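Local coordinates for RegF protein (Neisseria gonorrhoeae, PDB 4HOJ) that binds glutathione as a glutathione S-transferase homolog and, like other stringent starvation proteins A, probably regulates transcription under stress, at the interface of chains A and B. Coordinates in Å, arbitrary orientation; residue numbers count along the deposited sequence, not the author numbering. Chains: chain A/B, RegF protein.

The interface of chains A and B. Residues chain A 49, 64, 67; chain B 94, 97, 101.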
ATOM      1  N   TYR A  49      -2.919 -13.989   6.313  1.00 12.07           N
ATOM      2  CA  TYR A  49      -2.903 -14.476   4.937  1.00 12.10           C
ATOM      3  C   TYR A  49      -2.056 -15.724   4.722  1.00 10.32           C
ATOM      4  O   TYR A  49      -2.054 -16.259   3.617  1.00 12.30           O
ATOM      5  CB  TYR A  49      -2.443 -13.370   3.982  1.00 13.30           C
ATOM      6  CG  TYR A  49      -3.228 -12.104   4.187  1.00 14.29           C
ATOM      7  CD1 TYR A  49      -4.608 -12.095   4.102  1.00 23.94           C
ATOM      8  CD2 TYR A  49      -2.605 -10.927   4.552  1.00 18.76           C
ATOM      9  CE1 TYR A  49      -5.320 -10.918   4.326  1.00 23.23           C
ATOM     10  CE2 TYR A  49      -3.317  -9.755   4.773  1.00 21.95           C
ATOM     11  CZ  TYR A  49      -4.648  -9.778   4.658  1.00 18.50           C
ATOM     12  OH  TYR A  49      -5.344  -8.568   4.900  1.00 24.54           O
ATOM     13  N   GLU A  64       3.613  -8.437   4.679  1.00  7.89           N
ATOM     14  CA  GLU A  64       3.592  -7.608   3.479  1.00  7.76           C
ATOM     15  C   GLU A  64       4.965  -7.021   3.238  1.00  7.26           C
ATOM     16  O   GLU A  64       5.458  -6.111   3.931  1.00  8.75           O
ATOM     17  CB  GLU A  64       2.545  -6.494   3.608  1.00  9.09           C
ATOM     18  CG  GLU A  64       2.294  -5.748   2.304  1.00 11.59           C
ATOM     19  CD  GLU A  64       1.703  -6.585   1.193  1.00 12.97           C
ATOM     20  OE1 GLU A  64       1.278  -7.717   1.435  1.00 10.09           O
ATOM     21  OE2 GLU A  64       1.582  -5.998   0.084  1.00 15.19           O
ATOM     22  N   ILE A  67       5.898  -3.329   3.353  1.00  8.94           N
ATOM     23  CA  ILE A  67       5.688  -2.729   4.693  1.00  9.77           C
ATOM     24  C   ILE A  67       6.854  -3.162   5.607  1.00  9.89           C
ATOM     25  O   ILE A  67       7.419  -2.355   6.358  1.00  9.55           O
ATOM     26  CB  ILE A  67       4.329  -3.195   5.258  1.00 11.87           C
ATOM     27  CG1 ILE A  67       3.237  -2.535   4.436  1.00 14.91           C
ATOM     28  CG2 ILE A  67       4.198  -2.813   6.710  1.00 13.66           C
ATOM     29  CD1 ILE A  67       1.883  -2.857   4.917  1.00 17.25           C
TER
ATOM     30  N   LEU B  94       0.726  -1.378   8.659  1.00 10.97           N
ATOM     31  CA  LEU B  94       0.102  -2.675   8.415  1.00 11.05           C
ATOM     32  C   LEU B  94      -1.383  -2.636   8.682  1.00 10.62           C
ATOM     33  O   LEU B  94      -2.134  -3.260   7.917  1.00 10.54           O
ATOM     34  CB  LEU B  94       0.845  -3.752   9.256  1.00 11.93           C
ATOM     35  CG  LEU B  94       0.360  -5.176   8.971  1.00 12.52           C
ATOM     36  CD1 LEU B  94       0.548  -5.576   7.472  1.00 15.01           C
ATOM     37  CD2 LEU B  94       1.103  -6.152   9.918  1.00 14.78           C
ATOM     38  N   TYR B  97      -2.883  -1.163   5.596  1.00  9.76           N
ATOM     39  CA  TYR B  97      -2.911  -2.117   4.506  1.00 10.11           C
ATOM     40  C   TYR B  97      -4.060  -3.100   4.731  1.00 10.07           C
ATOM     41  O   TYR B  97      -4.824  -3.396   3.787  1.00 10.21           O
ATOM     42  CB  TYR B  97      -1.535  -2.862   4.452  1.00 10.77           C
ATOM     43  CG  TYR B  97      -1.562  -3.976   3.410  1.00 11.50           C
ATOM     44  CD1 TYR B  97      -1.332  -3.716   2.060  1.00 12.77           C
ATOM     45  CD2 TYR B  97      -1.813  -5.260   3.768  1.00 11.96           C
ATOM     46  CE1 TYR B  97      -1.405  -4.728   1.082  1.00 13.05           C
ATOM     47  CE2 TYR B  97      -1.859  -6.294   2.802  1.00 12.95           C
ATOM     48  CZ  TYR B  97      -1.701  -6.007   1.462  1.00 13.44           C
ATOM     49  OH  TYR B  97      -1.796  -6.972   0.499  1.00 15.32           O
ATOM     50  N   LYS B 101      -7.415  -3.821   2.339  1.00 10.46           N
ATOM     51  CA  LYS B 101      -7.684  -5.124   1.726  1.00 11.72           C
ATOM     52  C   LYS B 101      -8.959  -5.815   2.255  1.00 11.51           C
ATOM     53  O   LYS B 101      -9.532  -6.641   1.562  1.00 13.78           O
ATOM     54  CB  LYS B 101      -6.472  -6.040   1.984  1.00 12.18           C
ATOM     55  CG  LYS B 101      -6.625  -7.479   1.527  1.00 18.38           C
ATOM     56  CD  LYS B 101      -5.271  -8.177   1.483  1.00 20.74           C
ATOM     57  CE  LYS B 101      -5.457  -9.630   1.126  1.00 21.12           C
ATOM     58  NZ  LYS B 101      -4.187 -10.360   0.872  1.00 25.83           N
TER
HETATM   59  O   HOH W   1       0.105  -6.286  -2.105  1.00 21.93           O
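B:Lys101 reaches over one face of the A:Tyr49 ring, and its NZ lies 3.6 Å from the ring centroid in a cation-pi contact. The patch belongs to a two-fold interface between two glutathione S-transferase folds. Here the thioredoxin-like N-terminal domain of chain A meets helix 86-102 of chain B, from the helical C-terminal domain. Such dimers are usual in this family, so the pairing is probably biological. A:Tyr49 and B:Lys101 run past each other in opposite directions. CD of B:Lys101 therefore sits by the phenol oxygen OH of A:Tyr49, at 3.4 Å, while the amine lies farther up over the ring. The lysine chain is extended, its CG anti to the backbone N (chi1 175°), which lets CD and CE also pack on the phenol.

A:Glu64 lays its carboxylate on the B:Tyr97 ring, the planes 24° apart. CD of A:Glu64 is 3.5 Å from CZ of B:Tyr97, towards the phenol end. The glutamate chain bends at chi2 (64°), which turns the carboxylate across the ring. Water 1 lies 2.7 Å from the carboxylate oxygen OE2 of A:Glu64. The same water 1 is 3.3 Å from the phenol OH of B:Tyr97, at most a weak link. B:Lys101 NZ lies 6.1 Å from OE1 of A:Glu64 and may add mild electrostatic attraction.

At the other end of the tyrosine, the methyl CD1 of A:Ile67 packs 3.4 Å from CB of B:Tyr97. CD1 of A:Ile67 also lies 3.9 Å from CA of B:Leu94, one helical turn before the tyrosine. A:Glu64 just precedes helix 65-75, which carries A:Ile67. It also lines the glutathione pocket, so chain B may help to position it.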